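Local coordinates for vacuolar protein sorting-associated protein 29 (Entamoeba histolytica, PDB 5XCJ), which probably takes part in retromer-mediated protein transport as a zinc-binding member of the VPS29 family with a metallophosphatase fold, at residues 1-10 with 30-41; 79-88 with 106-115. The protein carries 1 engineered substitution. All coordinates share one frame; numbering follows the deposited sequence.

Contact 1 of 2, residues 1-10 with 30-41; sequences MLVLVIGDFH and RIQTVLCTGNLC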
loop_
_atom_site.group_PDB
_atom_site.type_symbol
_atom_site.label_atom_id
_atom_site.label_comp_id
_atom_site.label_asym_id
_atom_site.label_seq_id
_atom_site.Cartn_x
_atom_site.Cartn_y
_atom_site.Cartn_z
ATOM N N MET A 1 17.024 -0.631 2.951
ATOM C CA MET A 1 15.928 -0.319 2.041
ATOM C C MET A 1 14.638 0.020 2.787
ATOM O O MET A 1 14.041 -0.837 3.433
ATOM C CB MET A 1 15.674 -1.487 1.087
ATOM C CG MET A 1 16.516 -1.477 -0.179
ATOM S SD MET A 1 16.340 0.022 -1.154
ATOM C CE MET A 1 16.561 -0.601 -2.813
ATOM N N LEU A 2 14.215 1.273 2.696
ATOM C CA LEU A 2 12.983 1.711 3.331
ATOM C C LEU A 2 11.951 1.886 2.233
ATOM O O LEU A 2 12.170 2.631 1.285
ATOM C CB LEU A 2 13.186 3.033 4.061
ATOM C CG LEU A 2 11.956 3.563 4.784
ATOM C CD1 LEU A 2 11.591 2.659 5.945
ATOM C CD2 LEU A 2 12.221 4.975 5.264
ATOM N N VAL A 3 10.834 1.185 2.371
ATOM C CA VAL A 3 9.768 1.212 1.380
ATOM C C VAL A 3 8.450 1.751 1.918
ATOM O O VAL A 3 7.899 1.231 2.882
ATOM C CB VAL A 3 9.514 -0.212 0.862
ATOM C CG1 VAL A 3 8.604 -0.206 -0.348
ATOM C CG2 VAL A 3 10.829 -0.921 0.582
ATOM N N LEU A 4 7.940 2.797 1.283
ATOM C CA LEU A 4 6.677 3.366 1.700
ATOM C C LEU A 4 5.582 2.636 0.928
ATOM O O LEU A 4 5.613 2.607 -0.292
ATOM C CB LEU A 4 6.633 4.865 1.384
ATOM C CG LEU A 4 5.294 5.596 1.472
ATOM C CD1 LEU A 4 4.737 5.628 2.886
ATOM C CD2 LEU A 4 5.391 6.999 0.897
ATOM N N VAL A 5 4.651 2.017 1.643
ATOM C CA VAL A 5 3.538 1.319 1.008
ATOM C C VAL A 5 2.295 2.168 1.253
ATOM O O VAL A 5 1.849 2.332 2.381
ATOM C CB VAL A 5 3.363 -0.104 1.565
ATOM C CG1 VAL A 5 2.259 -0.844 0.826
ATOM C CG2 VAL A 5 4.674 -0.865 1.478
ATOM N N ILE A 6 1.745 2.710 0.175
ATOM C CA ILE A 6 0.597 3.610 0.240
ATOM C C ILE A 6 -0.346 3.423 -0.952
ATOM O O ILE A 6 0.039 2.823 -1.947
ATOM C CB ILE A 6 1.106 5.068 0.289
ATOM C CG1 ILE A 6 0.100 6.016 0.946
ATOM C CG2 ILE A 6 1.514 5.524 -1.096
ATOM C CD1 ILE A 6 0.665 7.386 1.246
ATOM N N GLY A 7 -1.570 3.931 -0.834
ATOM C CA GLY A 7 -2.550 3.823 -1.899
ATOM C C GLY A 7 -3.985 4.167 -1.536
ATOM O O GLY A 7 -4.266 4.642 -0.440
ATOM N N ASP A 8 -4.888 3.912 -2.480
ATOM C CA ASP A 8 -6.319 4.156 -2.305
ATOM C C ASP A 8 -6.638 5.591 -1.899
ATOM O O ASP A 8 -7.406 5.838 -0.983
ATOM C CB ASP A 8 -6.941 3.147 -1.347
ATOM C CG ASP A 8 -7.203 1.815 -2.009
ATOM O OD1 ASP A 8 -7.562 1.825 -3.195
ATOM O OD2 ASP A 8 -7.035 0.774 -1.351
ATOM N N PHE A 9 -5.984 6.528 -2.571
ATOM C CA PHE A 9 -6.166 7.949 -2.314
ATOM C C PHE A 9 -7.536 8.535 -2.636
ATOM O O PHE A 9 -8.061 9.347 -1.885
ATOM C CB PHE A 9 -5.131 8.762 -3.094
ATOM C CG PHE A 9 -3.715 8.494 -2.696
ATOM C CD1 PHE A 9 -3.167 9.109 -1.587
ATOM C CD2 PHE A 9 -2.927 7.635 -3.439
ATOM C CE1 PHE A 9 -1.861 8.871 -1.226
ATOM C CE2 PHE A 9 -1.620 7.388 -3.081
ATOM C CZ PHE A 9 -1.088 8.008 -1.972
ATOM N N HIS A 10 -8.097 8.134 -3.765
ATOM C CA HIS A 10 -9.340 8.726 -4.235
ATOM C C HIS A 10 -10.459 7.786 -4.661
ATOM O O HIS A 10 -10.226 6.693 -5.166
ATOM C CB HIS A 10 -8.998 9.630 -5.429
ATOM C CG HIS A 10 -9.977 10.740 -5.666
ATOM N ND1 HIS A 10 -10.017 11.878 -4.892
ATOM C CD2 HIS A 10 -10.933 10.894 -6.609
ATOM C CE1 HIS A 10 -10.967 12.679 -5.339
ATOM N NE2 HIS A 10 -11.539 12.106 -6.378
ATOM N N ARG A 30 14.144 8.901 4.767
ATOM C CA ARG A 30 15.067 8.487 3.727
ATOM C C ARG A 30 14.405 7.302 3.039
ATOM O O ARG A 30 14.913 6.187 3.085
ATOM C CB ARG A 30 16.408 8.063 4.321
ATOM C CG ARG A 30 17.550 8.068 3.320
ATOM C CD ARG A 30 18.026 9.483 3.057
ATOM N NE ARG A 30 18.661 9.640 1.752
ATOM C CZ ARG A 30 18.114 10.284 0.725
ATOM N NH1 ARG A 30 16.913 10.842 0.834
ATOM N NH2 ARG A 30 18.773 10.373 -0.419
ATOM N N ILE A 31 13.282 7.549 2.382
ATOM C CA ILE A 31 12.557 6.471 1.734
ATOM C C ILE A 31 13.124 6.162 0.357
ATOM O O ILE A 31 13.114 6.992 -0.537
ATOM C CB ILE A 31 11.064 6.825 1.610
ATOM C CG1 ILE A 31 10.456 7.043 2.995
ATOM C CG2 ILE A 31 10.318 5.733 0.876
ATOM C CD1 ILE A 31 9.083 7.663 2.972
ATOM N N GLN A 32 13.720 4.984 0.234
ATOM C CA GLN A 32 14.277 4.515 -1.027
ATOM C C GLN A 32 13.273 4.174 -2.134
ATOM O O GLN A 32 13.504 4.470 -3.295
ATOM C CB GLN A 32 15.195 3.320 -0.787
ATOM C CG GLN A 32 16.517 3.687 -0.135
ATOM C CD GLN A 32 16.376 3.936 1.348
ATOM O OE1 GLN A 32 15.529 3.342 2.006
ATOM N NE2 GLN A 32 17.206 4.820 1.882
ATOM N N THR A 33 12.178 3.523 -1.757
ATOM C CA THR A 33 11.172 3.086 -2.723
ATOM C C THR A 33 9.737 3.325 -2.249
ATOM O O THR A 33 9.454 3.268 -1.052
ATOM C CB THR A 33 11.383 1.579 -3.036
ATOM O OG1 THR A 33 12.763 1.341 -3.297
ATOM C CG2 THR A 33 10.585 1.105 -4.240
ATOM N N VAL A 34 8.854 3.587 -3.207
ATOM C CA VAL A 34 7.447 3.784 -2.934
ATOM C C VAL A 34 6.639 2.756 -3.729
ATOM O O VAL A 34 6.805 2.638 -4.938
ATOM C CB VAL A 34 6.980 5.195 -3.342
ATOM C CG1 VAL A 34 5.472 5.241 -3.479
ATOM C CG2 VAL A 34 7.467 6.242 -2.351
ATOM N N LEU A 35 5.809 1.987 -3.038
ATOM C CA LEU A 35 4.949 1.014 -3.694
ATOM C C LEU A 35 3.525 1.507 -3.484
ATOM O O LEU A 35 3.013 1.489 -2.372
ATOM C CB LEU A 35 5.152 -0.380 -3.103
ATOM C CG LEU A 35 6.596 -0.880 -3.173
ATOM C CD1 LEU A 35 6.706 -2.339 -2.763
ATOM C CD2 LEU A 35 7.201 -0.641 -4.546
ATOM N N CYS A 36 2.893 1.936 -4.562
ATOM C CA CYS A 36 1.551 2.477 -4.494
ATOM C C CYS A 36 0.537 1.548 -5.139
ATOM O O CYS A 36 0.695 1.136 -6.283
ATOM C CB CYS A 36 1.512 3.851 -5.158
ATOM S SG CYS A 36 -0.094 4.666 -5.097
ATOM N N THR A 37 -0.534 1.271 -4.408
ATOM C CA THR A 37 -1.601 0.387 -4.868
ATOM C C THR A 37 -2.529 0.961 -5.943
ATOM O O THR A 37 -3.328 0.231 -6.514
ATOM C CB THR A 37 -2.435 -0.175 -3.706
ATOM O OG1 THR A 37 -2.953 0.896 -2.917
ATOM C CG2 THR A 37 -1.586 -1.095 -2.842
ATOM N N GLY A 38 -2.419 2.252 -6.232
ATOM C CA GLY A 38 -3.293 2.854 -7.228
ATOM C C GLY A 38 -4.361 3.765 -6.651
ATOM O O GLY A 38 -4.279 4.154 -5.493
ATOM N N ASN A 39 -5.374 4.060 -7.465
ATOM C CA ASN A 39 -6.457 4.947 -7.085
ATOM C C ASN A 39 -5.964 6.338 -6.663
ATOM O O ASN A 39 -6.263 6.822 -5.579
ATOM C CB ASN A 39 -7.363 4.313 -6.031
ATOM C CG ASN A 39 -8.395 3.383 -6.645
ATOM O OD1 ASN A 39 -8.441 3.219 -7.858
ATOM N ND2 ASN A 39 -9.218 2.774 -5.810
ATOM N N LEU A 40 -5.171 6.944 -7.537
ATOM C CA LEU A 40 -4.637 8.280 -7.320
ATOM C C LEU A 40 -5.689 9.360 -7.541
ATOM O O LEU A 40 -6.614 9.184 -8.320
ATOM C CB LEU A 40 -3.448 8.543 -8.248
ATOM C CG LEU A 40 -2.310 7.529 -8.266
ATOM C CD1 LEU A 40 -1.275 7.927 -9.303
ATOM C CD2 LEU A 40 -1.674 7.410 -6.892
ATOM N N CYS A 41 -5.565 10.462 -6.818
ATOM C CA CYS A 41 -6.474 11.582 -6.990
ATOM C C CYS A 41 -6.290 12.171 -8.388
ATOM O O CYS A 41 -7.236 12.622 -9.024
ATOM C CB CYS A 41 -6.251 12.643 -5.919
ATOM S SG CYS A 41 -6.897 12.205 -4.292
HETATM O O HOH W 1 -4.579 0.443 -0.259
HETATM O O HOH W 2 -9.446 4.420 -3.072
HETATM O O HOH W 3 -9.066 7.324 -7.718
#
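M1 lays its sulfur across the aliphatic stem of Q32, SD to CB 3.5 Å. The Q32 chain turns back at chi2 (77°), bringing OE1 round to accept from the backbone N of L2 in an unusually short hydrogen bond. V3 follows, its CG1 resting on CG of L35 at 3.5 Å. L4 points to the other face with V34, CD2 beside CG2 at 3.9 Å, and on this face the apolar L4 and I6 meet helix 43-52. The L4 backbone is gripped twice: N donates to T33 O at 2.8 Å, and O receives L35 N. Strands 2-6 and 33-36 therefore run parallel, as in a beta-alpha-beta crossover through helix 20-28, with V3, V5, T33 and L35 on one face and L4, I6, V34 and C36 on the other. Past I6 the strands give way to metal-site loops. G7 suits its place because T37 OG1 comes within 3.1 Å of its CA, leaving no room for a side chain. D8 and N39, zinc-binding residues empty of metal here, meet through a weak bond from ND2 to OD1 (3.2 Å), their planes 52° apart; D8 OD1 accepts from H86 NE2, and N39 OD1 from F63 N. F9 turns its ring edge to the thiol of C36, with CE2 3.7 Å from SG, and lies alongside L40. H10 N donates to N39 O at 2.9 Å.

Contact 2 of 2, residues 79-88 with 106-115; sequences NFKIGLMHGH and LDVDILITGH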
loop_
_atom_site.group_PDB
_atom_site.type_symbol
_atom_site.label_atom_id
_atom_site.label_comp_id
_atom_site.label_asym_id
_atom_site.label_seq_id
_atom_site.Cartn_x
_atom_site.Cartn_y
_atom_site.Cartn_z
ATOM N N ASN A 79 15.999 -9.672 0.132
ATOM C CA ASN A 79 15.790 -11.072 -0.233
ATOM C C ASN A 79 14.329 -11.358 -0.586
ATOM O O ASN A 79 13.938 -12.511 -0.712
ATOM C CB ASN A 79 16.232 -12.000 0.898
ATOM C CG ASN A 79 17.734 -12.209 0.930
ATOM O OD1 ASN A 79 18.428 -11.970 -0.050
ATOM N ND2 ASN A 79 18.235 -12.657 2.070
ATOM N N PHE A 80 13.538 -10.306 -0.745
ATOM C CA PHE A 80 12.115 -10.459 -1.012
ATOM C C PHE A 80 11.653 -10.027 -2.401
ATOM O O PHE A 80 11.964 -8.937 -2.850
ATOM C CB PHE A 80 11.314 -9.646 0.006
ATOM C CG PHE A 80 11.454 -10.118 1.425
ATOM C CD1 PHE A 80 10.628 -11.102 1.920
ATOM C CD2 PHE A 80 12.391 -9.550 2.267
ATOM C CE1 PHE A 80 10.746 -11.529 3.226
ATOM C CE2 PHE A 80 12.514 -9.973 3.572
ATOM C CZ PHE A 80 11.689 -10.963 4.054
ATOM N N LYS A 81 10.887 -10.889 -3.061
ATOM C CA LYS A 81 10.309 -10.553 -4.350
ATOM C C LYS A 81 8.947 -9.999 -3.952
ATOM O O LYS A 81 8.190 -10.664 -3.256
ATOM C CB LYS A 81 10.148 -11.784 -5.236
ATOM C CG LYS A 81 11.362 -12.121 -6.079
ATOM C CD LYS A 81 11.129 -13.364 -6.918
ATOM C CE LYS A 81 10.036 -13.138 -7.945
ATOM N NZ LYS A 81 10.031 -14.185 -8.994
ATOM N N ILE A 82 8.651 -8.778 -4.374
ATOM C CA ILE A 82 7.406 -8.128 -3.998
ATOM C C ILE A 82 6.421 -7.997 -5.150
ATOM O O ILE A 82 6.760 -7.513 -6.223
ATOM C CB ILE A 82 7.676 -6.729 -3.397
ATOM C CG1 ILE A 82 8.536 -6.845 -2.136
ATOM C CG2 ILE A 82 6.375 -6.008 -3.090
ATOM C CD1 ILE A 82 8.982 -5.514 -1.570
ATOM N N GLY A 83 5.190 -8.416 -4.891
ATOM C CA GLY A 83 4.124 -8.355 -5.869
ATOM C C GLY A 83 3.181 -7.236 -5.493
ATOM O O GLY A 83 2.800 -7.086 -4.338
ATOM N N LEU A 84 2.831 -6.417 -6.471
ATOM C CA LEU A 84 1.945 -5.293 -6.224
ATOM C C LEU A 84 0.791 -5.180 -7.212
ATOM O O LEU A 84 1.000 -5.252 -8.413
ATOM C CB LEU A 84 2.769 -4.005 -6.240
ATOM C CG LEU A 84 2.048 -2.659 -6.192
ATOM C CD1 LEU A 84 1.627 -2.353 -4.766
ATOM C CD2 LEU A 84 2.939 -1.558 -6.738
ATOM N N MET A 85 -0.411 -5.041 -6.678
ATOM C CA MET A 85 -1.610 -4.828 -7.476
ATOM C C MET A 85 -2.683 -4.155 -6.614
ATOM O O MET A 85 -2.641 -4.243 -5.392
ATOM C CB MET A 85 -2.080 -6.114 -8.156
ATOM C CG MET A 85 -3.138 -6.907 -7.419
ATOM S SD MET A 85 -3.756 -8.226 -8.479
ATOM C CE MET A 85 -3.671 -7.449 -10.081
ATOM N N HIS A 86 -3.651 -3.498 -7.240
ATOM C CA HIS A 86 -4.682 -2.802 -6.481
ATOM C C HIS A 86 -5.526 -3.726 -5.605
ATOM O O HIS A 86 -5.846 -3.387 -4.473
ATOM C CB HIS A 86 -5.571 -1.945 -7.381
ATOM C CG HIS A 86 -6.581 -1.146 -6.626
ATOM N ND1 HIS A 86 -7.938 -1.350 -6.751
ATOM C CD2 HIS A 86 -6.435 -0.150 -5.725
ATOM C CE1 HIS A 86 -8.581 -0.515 -5.960
ATOM N NE2 HIS A 86 -7.692 0.226 -5.327
ATOM N N GLY A 87 -5.833 -4.915 -6.107
ATOM C CA GLY A 87 -6.616 -5.874 -5.356
ATOM C C GLY A 87 -8.104 -6.000 -5.640
ATOM O O GLY A 87 -8.756 -6.874 -5.090
ATOM N N HIS A 88 -8.645 -5.130 -6.484
ATOM C CA HIS A 88 -10.048 -5.234 -6.876
ATOM C C HIS A 88 -10.272 -6.496 -7.720
ATOM O O HIS A 88 -11.367 -7.038 -7.760
ATOM C CB HIS A 88 -10.580 -3.973 -7.570
ATOM C CG HIS A 88 -9.946 -3.682 -8.891
ATOM N ND1 HIS A 88 -8.673 -3.170 -9.011
ATOM C CD2 HIS A 88 -10.422 -3.799 -10.153
ATOM C CE1 HIS A 88 -8.392 -2.990 -10.286
ATOM N NE2 HIS A 88 -9.431 -3.374 -11.001
ATOM N N LEU A 106 2.161 -14.692 -9.182
ATOM C CA LEU A 106 3.246 -13.726 -9.309
ATOM C C LEU A 106 4.595 -14.307 -8.886
ATOM O O LEU A 106 5.636 -13.768 -9.244
ATOM C CB LEU A 106 2.953 -12.466 -8.492
ATOM C CG LEU A 106 1.736 -11.632 -8.883
ATOM C CD1 LEU A 106 1.700 -10.332 -8.096
ATOM C CD2 LEU A 106 1.740 -11.357 -10.374
ATOM N N ASP A 107 4.550 -15.407 -8.139
ATOM C CA ASP A 107 5.752 -16.044 -7.605
ATOM C C ASP A 107 6.593 -15.081 -6.767
ATOM O O ASP A 107 7.788 -14.928 -6.987
ATOM C CB ASP A 107 6.601 -16.674 -8.702
ATOM C CG ASP A 107 7.770 -17.445 -8.141
ATOM O OD1 ASP A 107 7.649 -17.937 -7.008
ATOM O OD2 ASP A 107 8.806 -17.546 -8.820
ATOM N N VAL A 108 5.955 -14.458 -5.787
ATOM C CA VAL A 108 6.620 -13.487 -4.938
ATOM C C VAL A 108 6.474 -13.815 -3.464
ATOM O O VAL A 108 5.532 -14.478 -3.056
ATOM C CB VAL A 108 6.031 -12.080 -5.155
ATOM C CG1 VAL A 108 6.277 -11.609 -6.578
ATOM C CG2 VAL A 108 4.548 -12.084 -4.847
ATOM N N ASP A 109 7.480 -13.429 -2.694
ATOM C CA ASP A 109 7.485 -13.594 -1.247
ATOM C C ASP A 109 6.464 -12.698 -0.540
ATOM O O ASP A 109 5.881 -13.069 0.471
ATOM C CB ASP A 109 8.884 -13.375 -0.685
ATOM C CG ASP A 109 9.938 -14.117 -1.465
ATOM O OD1 ASP A 109 9.661 -15.244 -1.913
ATOM O OD2 ASP A 109 11.037 -13.571 -1.636
ATOM N N ILE A 110 6.299 -11.492 -1.071
ATOM C CA ILE A 110 5.385 -10.515 -0.513
ATOM C C ILE A 110 4.351 -10.037 -1.532
ATOM O O ILE A 110 4.696 -9.693 -2.653
ATOM C CB ILE A 110 6.150 -9.280 0.006
ATOM C CG1 ILE A 110 7.178 -9.673 1.067
ATOM C CG2 ILE A 110 5.190 -8.242 0.560
ATOM C CD1 ILE A 110 7.970 -8.502 1.605
ATOM N N LEU A 111 3.086 -10.033 -1.136
ATOM C CA LEU A 111 2.033 -9.543 -2.015
ATOM C C LEU A 111 1.360 -8.330 -1.387
ATOM O O LEU A 111 0.796 -8.408 -0.303
ATOM C CB LEU A 111 0.996 -10.630 -2.310
ATOM C CG LEU A 111 -0.121 -10.210 -3.265
ATOM C CD1 LEU A 111 0.430 -9.969 -4.656
ATOM C CD2 LEU A 111 -1.238 -11.242 -3.298
ATOM N N ILE A 112 1.406 -7.213 -2.097
ATOM C CA ILE A 112 0.810 -5.978 -1.629
ATOM C C ILE A 112 -0.425 -5.664 -2.459
ATOM O O ILE A 112 -0.368 -5.633 -3.681
ATOM C CB ILE A 112 1.794 -4.798 -1.719
ATOM C CG1 ILE A 112 3.067 -5.100 -0.922
ATOM C CG2 ILE A 112 1.139 -3.520 -1.240
ATOM C CD1 ILE A 112 4.077 -3.980 -0.914
ATOM N N THR A 113 -1.538 -5.457 -1.767
ATOM C CA THR A 113 -2.821 -5.136 -2.379
ATOM C C THR A 113 -3.584 -4.097 -1.548
ATOM O O THR A 113 -3.314 -3.923 -0.372
ATOM C CB THR A 113 -3.709 -6.390 -2.551
ATOM O OG1 THR A 113 -3.911 -7.024 -1.282
ATOM C CG2 THR A 113 -3.074 -7.374 -3.511
ATOM N N GLY A 114 -4.522 -3.405 -2.179
ATOM C CA GLY A 114 -5.327 -2.416 -1.495
ATOM C C GLY A 114 -6.779 -2.828 -1.594
ATOM O O GLY A 114 -7.129 -3.911 -1.122
ATOM N N HIS A 115 -7.607 -1.936 -2.129
ATOM C CA HIS A 115 -9.034 -2.173 -2.366
ATOM C C HIS A 115 -9.966 -2.184 -1.152
ATOM O O HIS A 115 -11.003 -1.541 -1.154
ATOM C CB HIS A 115 -9.243 -3.433 -3.203
ATOM C CG HIS A 115 -10.661 -3.636 -3.631
ATOM N ND1 HIS A 115 -11.188 -3.047 -4.757
ATOM C CD2 HIS A 115 -11.666 -4.348 -3.073
ATOM C CE1 HIS A 115 -12.457 -3.391 -4.879
ATOM N NE2 HIS A 115 -12.769 -4.184 -3.874
#
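D109 reaches over to the start of strand 80-85, where its OD2 accepts from K81 N at 3.0 Å; the N-H arrives from 51° above the carboxylate plane. CG of D109 lies beside its own backbone N (chi1 -47°), which turns the carboxylate toward F80 and K81. K81 O is taken by I110 N, while K81 NZ makes a long salt bridge to D107 OD2 at 3.6 Å. G83 is held on both sides of its CA: N gives to I110 O and O receives I112 N, each bond 2.6 Å and nearly straight. Glycine fits because L106 CD1, 3.8 Å from the G83 CA, and V108 CG2 stand where a CB would go. M85 N then satisfies I112 O. On the opposite edge of strand 80-85, I82 and L84 bond to strand 72-77, while their branched side chains pack on I110 and I112. Beyond the strands, H86 O receives G114 N at 2.6 Å from above the carbonyl plane. H86 ND1 and H88 ND1 share a hydrogen bond of 3.0 Å, either possibly donating, while H86 NE2 is hydrogen-bonded to D8 OD1. H88 CA sits over the H115 ring face, 3.6 Å from its centroid, a CH-pi contact. Parallel strands joined through helix 96-106 and ending in histidine loops, with H115 part of a zinc site empty here, form a beta-alpha-beta unit of the metallophosphatase fold.

In the fold
Contacts 1 and 2 are two beta-alpha-beta units in different sheets, contact 1 closing before contact 2 opens along the chain; their centres are about 13 Å apart, and their strands end in loops that converge on the metal site. D8 joins them directly: its OD1 lies 2.7 Å from H86 NE2 and its OD2 2.9 Å from H115 N, both probable hydrogen bonds. N39 ND2 packs 3.0 Å from H86 NE2, so contact 2 holds the histidine against two ligands from contact 1. D8, N39 and H115 bind zinc in this protein, together with H117 and the position occupied here by the engineered A62. No zinc is bound in this model, and H86 probably helps position the D8 carboxylate.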